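Local coordinates for putative type I restriction enzyme R protein (Bacteroides fragilis NCTC 9343, PDB 3EVY) that is probably the R subunit of a type I restriction enzyme, needed for its DNA-cleaving and ATPase activities, this piece belonging to its C-terminal region, at residues Lys11-Leu16 against Asn67-Glu72; Glu18-Met23 against Leu57-Glu62; Arg48-Phe53 against Ser86-Met91. One frame throughout, in Å; residues are numbered along the deposited sequence.

The three contacts tie together the modelled part of this C-terminal fragment, a small all-helical bundle. Interactions 1 and 2 share helix 12-30 and have centres about 10 Å apart; they touch where Leu16 packs on Leu59 and Glu62. Interactions 2 and 3 share helix 43-63, lie about 15 Å apart between centres on opposite sides of the chain's centre, and meet where Leu57 packs on Tyr88. Interactions 1 and 3, about 24 Å apart between centres, do not touch. Along the chain come 11-16, 18-23, 48-53, 57-62, 67-72, 86-91. Helix 43-63 packs on helices 12-30 and 78-91 in interactions 2 and 3, and interaction 1 ties the loop between the last two helices to helix 12-30.

Interaction 1. Residues Lys11-Leu16 against Asn67-Glu72; sequences KPYEKL and NEFDAE
Lys11 and Glu68 form the charged part of this contact. Lys11 NZ lies 2.7 Å from Glu68 OE2 in a salt bridge, and the ammonium group comes from above the carboxylate plane, 40° out of it. Glu68 turns its carboxylate this way through a bend at chi2 (-94°), which places CD. The same oxygen takes a second partner: a water sits 2.9 Å from Glu68 OE2, to which it donates, and accepts from Tyr13 N. The first turn of helix 12-30 is thus linked to Glu68 through both a side chain and a bridged backbone N-H.

Packing comes next, and Tyr13 carries it. Its CG is anti to the backbone N, and the ring runs past the Glu68 side chain in the opposite direction. Glu68 CG sits over one face, 3.8 Å from the Tyr13 ring centroid and offset toward the rim, a CH-pi contact. Farther along the ring, Tyr13 CE1 comes within 4.2 Å of Phe69 CB.

The remaining hydrogen bond is at the phenol end. Asp70 N donates to Tyr13 OH at 3.0 Å, with an N-H...O angle of 153°, and the same hydroxyl is hydrogen-bonded to Asp73 OD2, so two partners grip it. Val63 of helix 43-63 also touches the Tyr13 side chain.

Two local bonds order the backbones. Lys11 occupies the N-cap position, and Lys11 N donates to Glu14 OE2 at 2.7 Å, using the anti lone pair of that oxygen. Within 67-72, Asp70 OD1 accepts from Glu72 N, closing an Asx turn at the start of a short 3-10 segment. The whole is a surface contact in which the N-terminal turn of helix 12-30 fastens the loop joining helices 43-63 and 78-91.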
# COMPACT_ATOMS: atom_id res chain seq x y z
N LYS A 11 6.92 -20.51 3.45
CA LYS A 11 8.16 -19.74 3.40
C LYS A 11 7.96 -18.25 3.72
O LYS A 11 6.90 -17.66 3.42
CB LYS A 11 8.77 -19.86 2.01
CG LYS A 11 8.99 -21.30 1.59
CD LYS A 11 9.60 -21.31 0.21
CE LYS A 11 10.67 -20.21 0.13
NZ LYS A 11 10.95 -19.83 -1.28
N PRO A 12 8.99 -17.63 4.31
CA PRO A 12 9.00 -16.20 4.69
C PRO A 12 8.33 -15.29 3.63
O PRO A 12 7.47 -14.48 4.01
CB PRO A 12 10.49 -15.88 4.84
CG PRO A 12 11.07 -17.16 5.32
CD PRO A 12 10.32 -18.23 4.47
N TYR A 13 8.70 -15.43 2.35
CA TYR A 13 8.14 -14.61 1.28
C TYR A 13 6.63 -14.69 1.12
O TYR A 13 5.95 -13.70 0.87
CB TYR A 13 8.77 -14.98 -0.05
CG TYR A 13 8.19 -14.22 -1.24
CD1 TYR A 13 8.57 -12.92 -1.55
CD2 TYR A 13 7.26 -14.84 -2.09
CE1 TYR A 13 8.05 -12.27 -2.65
CE2 TYR A 13 6.71 -14.14 -3.19
CZ TYR A 13 7.12 -12.88 -3.45
OH TYR A 13 6.61 -12.25 -4.59
N GLU A 14 6.13 -15.92 1.18
CA GLU A 14 4.74 -16.24 1.00
C GLU A 14 3.95 -15.68 2.14
O GLU A 14 2.90 -15.07 1.90
CB GLU A 14 4.57 -17.78 0.98
CG GLU A 14 5.48 -18.49 -0.08
CD GLU A 14 5.44 -20.03 -0.04
OE1 GLU A 14 5.10 -20.60 -1.11
OE2 GLU A 14 5.76 -20.63 1.04
N LYS A 15 4.47 -15.85 3.36
CA LYS A 15 3.89 -15.20 4.57
C LYS A 15 3.71 -13.70 4.40
O LYS A 15 2.64 -13.16 4.71
CB LYS A 15 4.74 -15.45 5.83
CG LYS A 15 4.35 -16.69 6.66
CD LYS A 15 5.31 -16.95 7.84
CE LYS A 15 6.70 -17.37 7.37
NZ LYS A 15 7.78 -17.21 8.39
N LEU A 16 4.77 -12.99 4.00
CA LEU A 16 4.67 -11.54 3.86
C LEU A 16 3.71 -11.11 2.71
O LEU A 16 3.11 -10.03 2.77
CB LEU A 16 6.06 -10.92 3.63
CG LEU A 16 7.17 -11.08 4.68
CD1 LEU A 16 8.65 -10.97 4.04
CD2 LEU A 16 7.03 -10.02 5.79
N ASN A 67 14.45 -12.95 -3.63
CA ASN A 67 14.80 -13.42 -4.98
C ASN A 67 13.54 -13.83 -5.78
O ASN A 67 13.51 -13.69 -7.02
CB ASN A 67 15.65 -14.67 -4.87
CG ASN A 67 17.12 -14.37 -4.57
OD1 ASN A 67 17.67 -13.37 -5.05
ND2 ASN A 67 17.76 -15.28 -3.82
N GLU A 68 12.55 -14.34 -5.07
CA GLU A 68 11.37 -14.85 -5.74
C GLU A 68 10.30 -13.79 -5.98
O GLU A 68 9.20 -14.13 -6.39
CB GLU A 68 10.78 -16.08 -5.04
CG GLU A 68 10.33 -15.90 -3.58
CD GLU A 68 11.41 -16.28 -2.55
OE1 GLU A 68 12.56 -15.71 -2.60
OE2 GLU A 68 11.11 -17.12 -1.64
N PHE A 69 10.63 -12.51 -5.74
CA PHE A 69 9.64 -11.41 -5.88
C PHE A 69 8.96 -11.37 -7.26
O PHE A 69 9.60 -11.38 -8.31
CB PHE A 69 10.19 -10.00 -5.50
CG PHE A 69 9.25 -8.85 -5.87
CD1 PHE A 69 8.11 -8.59 -5.15
CD2 PHE A 69 9.47 -8.10 -7.06
CE1 PHE A 69 7.19 -7.54 -5.53
CE2 PHE A 69 8.60 -7.07 -7.45
CZ PHE A 69 7.46 -6.75 -6.66
N ASP A 70 7.64 -11.29 -7.25
CA ASP A 70 6.90 -11.14 -8.49
C ASP A 70 5.75 -10.17 -8.20
O ASP A 70 4.88 -10.45 -7.35
CB ASP A 70 6.37 -12.52 -8.91
CG ASP A 70 5.58 -12.49 -10.19
OD1 ASP A 70 5.48 -11.42 -10.82
OD2 ASP A 70 5.09 -13.58 -10.59
N ALA A 71 5.77 -9.02 -8.88
CA ALA A 71 4.76 -8.03 -8.69
C ALA A 71 3.37 -8.59 -8.81
O ALA A 71 2.45 -8.10 -8.16
CB ALA A 71 4.97 -6.81 -9.63
N GLU A 72 3.21 -9.58 -9.68
CA GLU A 72 1.87 -10.18 -9.90
C GLU A 72 1.31 -10.86 -8.64
O GLU A 72 0.09 -11.17 -8.55
CB GLU A 72 1.91 -11.16 -11.07
CG GLU A 72 1.95 -10.48 -12.40
CD GLU A 72 0.72 -9.57 -12.63
OE1 GLU A 72 1.01 -8.34 -12.73
OE2 GLU A 72 -0.51 -10.07 -12.68
O HOH W 1 11.08 -16.70 1.20

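Interaction 2. Residues Glu18-Met23 against Leu57-Glu62; sequences ERFNEM and LRLRNE
Phe20 and Leu59 both carry CG anti to their backbone N, and these torsions bring the two side chains together between their helices, where they cross obliquely. Leu59 CG reaches the Phe20 ring near its plane, at the edge, and lies 4.0 Å from Phe20 CB. The branch that goes deepest is CD2: Leu59 CD2 sits 3.6 Å from Phe20 CA and 4.0 Å from Arg19 CB, tucked against the surface of helix 12-30.

One turn on, Met23 closes over the same methyl. Met23 bends at chi3 (-47°), which puts its CE 3.3 Å from Leu59 CD2, tighter than usual carbon-carbon contact. Leu59 is therefore a knob set among Arg19, Phe20 and Met23, with Leu16 of the preceding turn also touching it.

The far end of the Phe20 ring meets Arg60. Phe20 CZ is 3.5 Å from Arg60 NH2 and lies at the edge of the guanidinium in its plane, the two planes being 72° apart; Arg60 CD also touches Phe20 CZ, at 3.8 Å. The guanidinium is buried, but its charge is met elsewhere: NH1 forms a salt bridge with Glu78, NH2 bonds to Ile76 O, and the ring of Phe81 makes a cation-pi contact with it.

Here the local helix axes pass 9.9 Å apart at 150°, close to antiparallel, without a hydrogen bond across them. Such side-chain packing between nearly antiparallel helices is characteristic of the core of an all-helical bundle.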
# COMPACT_ATOMS: atom_id res chain seq x y z
N GLU A 18 1.01 -12.69 1.82
CA GLU A 18 -0.33 -12.85 2.38
C GLU A 18 -0.73 -11.68 3.28
O GLU A 18 -1.81 -11.14 3.14
CB GLU A 18 -0.39 -14.16 3.18
CG GLU A 18 -1.77 -14.38 3.77
CD GLU A 18 -1.82 -15.66 4.58
OE1 GLU A 18 -1.10 -16.64 4.21
OE2 GLU A 18 -2.58 -15.66 5.59
N ARG A 19 0.14 -11.30 4.21
CA ARG A 19 -0.01 -10.08 4.98
C ARG A 19 -0.21 -8.81 4.08
O ARG A 19 -1.03 -7.95 4.40
CB ARG A 19 1.22 -9.79 5.84
CG ARG A 19 1.21 -10.45 7.21
CD ARG A 19 2.62 -10.44 7.88
NE ARG A 19 3.00 -9.08 8.23
CZ ARG A 19 4.24 -8.69 8.54
NH1 ARG A 19 5.22 -9.58 8.57
NH2 ARG A 19 4.47 -7.42 8.83
N PHE A 20 0.60 -8.66 3.04
CA PHE A 20 0.50 -7.42 2.20
C PHE A 20 -0.89 -7.37 1.56
O PHE A 20 -1.54 -6.31 1.52
CB PHE A 20 1.53 -7.38 1.06
CG PHE A 20 1.38 -6.13 0.20
CD1 PHE A 20 1.94 -4.95 0.59
CD2 PHE A 20 0.50 -6.12 -0.86
CE1 PHE A 20 1.69 -3.78 -0.12
CE2 PHE A 20 0.28 -4.96 -1.59
CZ PHE A 20 0.87 -3.82 -1.23
N ASN A 21 -1.35 -8.53 1.09
CA ASN A 21 -2.59 -8.58 0.34
C ASN A 21 -3.83 -8.33 1.23
O ASN A 21 -4.85 -7.73 0.78
CB ASN A 21 -2.72 -9.88 -0.47
CG ASN A 21 -1.82 -9.90 -1.69
OD1 ASN A 21 -1.29 -8.83 -2.13
ND2 ASN A 21 -1.66 -11.06 -2.28
N GLU A 22 -3.75 -8.78 2.47
CA GLU A 22 -4.81 -8.46 3.44
C GLU A 22 -4.82 -7.00 3.78
O GLU A 22 -5.91 -6.38 3.88
CB GLU A 22 -4.69 -9.32 4.70
CG GLU A 22 -4.98 -10.78 4.41
CD GLU A 22 -4.52 -11.74 5.55
OE1 GLU A 22 -4.00 -11.26 6.61
OE2 GLU A 22 -4.68 -12.99 5.35
N MET A 23 -3.64 -6.45 4.05
CA MET A 23 -3.46 -5.02 4.29
C MET A 23 -3.99 -4.21 3.10
O MET A 23 -4.67 -3.22 3.29
CB MET A 23 -2.00 -4.71 4.42
CG MET A 23 -1.61 -3.42 5.11
SD MET A 23 0.19 -3.45 5.55
CE MET A 23 0.10 -5.18 6.30
N LEU A 57 3.78 0.45 2.23
CA LEU A 57 4.98 0.78 1.47
C LEU A 57 6.22 -0.07 2.03
O LEU A 57 7.04 -0.61 1.28
CB LEU A 57 5.29 2.30 1.49
CG LEU A 57 6.73 2.62 1.01
CD1 LEU A 57 6.97 2.21 -0.54
CD2 LEU A 57 7.09 4.12 1.20
N ARG A 58 6.33 -0.17 3.35
CA ARG A 58 7.46 -0.89 4.00
C ARG A 58 7.39 -2.37 3.72
O ARG A 58 8.43 -3.02 3.43
CB ARG A 58 7.46 -0.61 5.51
CG ARG A 58 7.96 0.80 5.86
CD ARG A 58 7.88 1.14 7.35
NE ARG A 58 8.71 0.22 8.14
CZ ARG A 58 10.01 0.38 8.39
NH1 ARG A 58 10.68 1.45 7.94
NH2 ARG A 58 10.65 -0.54 9.11
N LEU A 59 6.17 -2.91 3.69
CA LEU A 59 5.98 -4.32 3.49
C LEU A 59 6.21 -4.65 2.00
O LEU A 59 6.81 -5.68 1.62
CB LEU A 59 4.57 -4.72 3.94
CG LEU A 59 4.06 -6.15 3.84
CD1 LEU A 59 5.12 -7.15 4.34
CD2 LEU A 59 2.75 -6.29 4.75
N ARG A 60 5.75 -3.77 1.14
CA ARG A 60 6.03 -3.93 -0.29
C ARG A 60 7.55 -3.94 -0.54
O ARG A 60 8.05 -4.74 -1.29
CB ARG A 60 5.39 -2.85 -1.10
CG ARG A 60 5.35 -3.13 -2.60
CD ARG A 60 4.00 -2.75 -3.12
NE ARG A 60 3.92 -2.92 -4.54
CZ ARG A 60 2.83 -3.22 -5.22
NH1 ARG A 60 2.93 -3.39 -6.50
NH2 ARG A 60 1.68 -3.46 -4.61
N ASN A 61 8.30 -3.06 0.10
CA ASN A 61 9.76 -3.00 -0.13
C ASN A 61 10.43 -4.25 0.43
O ASN A 61 11.41 -4.77 -0.12
CB ASN A 61 10.32 -1.71 0.50
CG ASN A 61 10.19 -0.54 -0.45
OD1 ASN A 61 10.17 -0.77 -1.66
ND2 ASN A 61 10.03 0.69 0.07
N GLU A 62 9.85 -4.77 1.49
CA GLU A 62 10.31 -5.95 2.16
C GLU A 62 10.15 -7.19 1.29
O GLU A 62 11.10 -7.95 1.11
CB GLU A 62 9.50 -6.10 3.49
CG GLU A 62 9.74 -7.39 4.24
CD GLU A 62 9.44 -7.30 5.77
OE1 GLU A 62 10.05 -8.10 6.48
OE2 GLU A 62 8.60 -6.50 6.25

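Interaction 3. Residues Arg48-Phe53 against Ser86-Met91; sequences RFVILF and SKYLDM
Tyr88 packs on Phe49, Val50 and Phe53 of helix 43-63, starting from its CB. Tyr88 CB lies beside two rings: Phe49 CE2 is 4.0 Å from it, and Phe53 CD2 is closer still. The next atom, CG, anti to the backbone N (chi1 162°), lies against Phe53. Tyr88 CG makes the tightest touch, with Phe53 CD2 at 3.4 Å, and this Phe53 carbon stands over one face of the Tyr88 ring, offset toward the rim. The two rings are inclined by 42°, their centroids 5.1 Å apart, an oblique aromatic pair. CD1 and CD2 both keep contact with Phe53 CD2. Farther out, Tyr88 CE1 leaves Phe53 behind and meets Val50: Val50 O is 3.5 Å away and Val50 CG1 3.8 Å, with the two side chains crossing at about a right angle. On the other side of the ring, CE2 packs against Leu57. The phenol end, CZ and OH, lies beyond the atoms that meet 48-53; Arg54 of helix 43-63 also touches the Tyr88 side chain.

Met91, one turn farther along helix 78-91, completes the other half of the contact. Met91 SD lies 3.9 Å from Phe49 CD2, a Met-aromatic contact in which the sulfur approaches the ring obliquely. Met91 CG also rests on Val50 CG2, at 4.1 Å. Tyr88 CA and Met91 SD meet neighbouring rim atoms of Phe49, CE2 and CD2.

Segments 48-53 and 86-91 approach to 10.1 Å between axes, at 121°, and packing rather than hydrogen bonds joins them. Around the crossing, Val37 of helix 34-38 covers Phe49 and Met91, Phe31 meets the Phe49 ring edge-to-face, and Phe27 of helix 12-30 packs on Phe53.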
# COMPACT_ATOMS: atom_id res chain seq x y z
N ARG A 48 -4.62 8.85 8.83
CA ARG A 48 -4.95 7.43 8.68
C ARG A 48 -4.32 6.92 7.36
O ARG A 48 -3.74 5.83 7.32
CB ARG A 48 -6.46 7.25 8.69
CG ARG A 48 -7.02 5.89 8.24
CD ARG A 48 -8.38 5.75 8.93
NE ARG A 48 -8.46 6.72 10.05
CZ ARG A 48 -9.54 6.91 10.82
NH1 ARG A 48 -10.63 6.19 10.56
NH2 ARG A 48 -9.52 7.81 11.83
N PHE A 49 -4.46 7.72 6.30
CA PHE A 49 -3.98 7.32 5.02
C PHE A 49 -2.46 7.22 5.04
O PHE A 49 -1.90 6.18 4.67
CB PHE A 49 -4.38 8.31 3.94
CG PHE A 49 -3.53 8.20 2.73
CD1 PHE A 49 -3.71 7.13 1.84
CD2 PHE A 49 -2.51 9.11 2.48
CE1 PHE A 49 -2.90 6.99 0.73
CE2 PHE A 49 -1.75 8.99 1.39
CZ PHE A 49 -1.92 7.93 0.50
N VAL A 50 -1.79 8.30 5.46
CA VAL A 50 -0.34 8.27 5.65
C VAL A 50 0.18 7.04 6.44
O VAL A 50 1.10 6.36 6.02
CB VAL A 50 0.11 9.59 6.31
CG1 VAL A 50 1.60 9.54 6.71
CG2 VAL A 50 -0.14 10.69 5.38
N ILE A 51 -0.46 6.74 7.58
CA ILE A 51 -0.02 5.63 8.43
C ILE A 51 -0.25 4.29 7.75
O ILE A 51 0.63 3.43 7.73
CB ILE A 51 -0.73 5.75 9.79
CG1 ILE A 51 -0.10 6.93 10.55
CG2 ILE A 51 -0.62 4.47 10.59
CD1 ILE A 51 -0.97 7.55 11.72
N LEU A 52 -1.41 4.12 7.11
CA LEU A 52 -1.67 2.92 6.39
C LEU A 52 -0.74 2.78 5.22
O LEU A 52 -0.28 1.68 4.91
CB LEU A 52 -3.14 2.82 5.88
CG LEU A 52 -4.26 2.51 6.91
CD1 LEU A 52 -5.59 2.12 6.24
CD2 LEU A 52 -3.83 1.40 7.87
N PHE A 53 -0.55 3.86 4.49
CA PHE A 53 0.22 3.70 3.31
C PHE A 53 1.69 3.44 3.70
O PHE A 53 2.40 2.70 3.02
CB PHE A 53 0.13 4.91 2.41
CG PHE A 53 0.82 4.67 1.08
CD1 PHE A 53 0.15 3.99 0.05
CD2 PHE A 53 2.14 5.07 0.89
CE1 PHE A 53 0.79 3.76 -1.18
CE2 PHE A 53 2.80 4.80 -0.36
CZ PHE A 53 2.08 4.16 -1.35
N SER A 86 2.72 8.99 -4.71
CA SER A 86 2.88 10.46 -4.93
C SER A 86 2.06 11.26 -3.91
O SER A 86 2.56 12.27 -3.36
CB SER A 86 2.49 10.89 -6.34
OG SER A 86 3.22 10.09 -7.26
N LYS A 87 0.83 10.82 -3.66
CA LYS A 87 -0.03 11.52 -2.67
C LYS A 87 0.58 11.46 -1.30
O LYS A 87 0.48 12.42 -0.50
CB LYS A 87 -1.44 10.88 -2.58
CG LYS A 87 -2.23 10.89 -3.84
CD LYS A 87 -2.69 12.31 -4.19
CE LYS A 87 -4.09 12.36 -4.88
NZ LYS A 87 -4.25 13.71 -5.59
N TYR A 88 1.13 10.30 -0.98
CA TYR A 88 1.70 10.07 0.32
C TYR A 88 2.93 11.00 0.50
O TYR A 88 3.04 11.68 1.51
CB TYR A 88 2.08 8.60 0.44
CG TYR A 88 3.06 8.27 1.56
CD1 TYR A 88 2.63 8.12 2.89
CD2 TYR A 88 4.40 8.04 1.28
CE1 TYR A 88 3.53 7.80 3.93
CE2 TYR A 88 5.32 7.68 2.29
CZ TYR A 88 4.88 7.58 3.63
OH TYR A 88 5.81 7.24 4.63
N LEU A 89 3.79 11.07 -0.52
CA LEU A 89 4.95 11.99 -0.47
C LEU A 89 4.59 13.49 -0.30
O LEU A 89 5.28 14.22 0.44
CB LEU A 89 5.87 11.78 -1.67
CG LEU A 89 6.62 10.45 -1.73
CD1 LEU A 89 7.13 10.16 -3.10
CD2 LEU A 89 7.75 10.44 -0.71
N ASP A 90 3.51 13.94 -0.93
CA ASP A 90 3.03 15.31 -0.73
C ASP A 90 2.41 15.49 0.65
O ASP A 90 2.37 16.57 1.20
CB ASP A 90 1.94 15.68 -1.74
CG ASP A 90 2.43 15.60 -3.16
OD1 ASP A 90 3.63 15.36 -3.35
OD2 ASP A 90 1.60 15.75 -4.09
N MET A 91 1.88 14.41 1.19
CA MET A 91 1.03 14.48 2.35
C MET A 91 1.79 14.31 3.65
O MET A 91 1.26 14.58 4.75
CB MET A 91 0.01 13.36 2.26
CG MET A 91 -1.33 13.66 2.81
SD MET A 91 -2.44 12.92 1.63
CE MET A 91 -3.83 12.81 2.72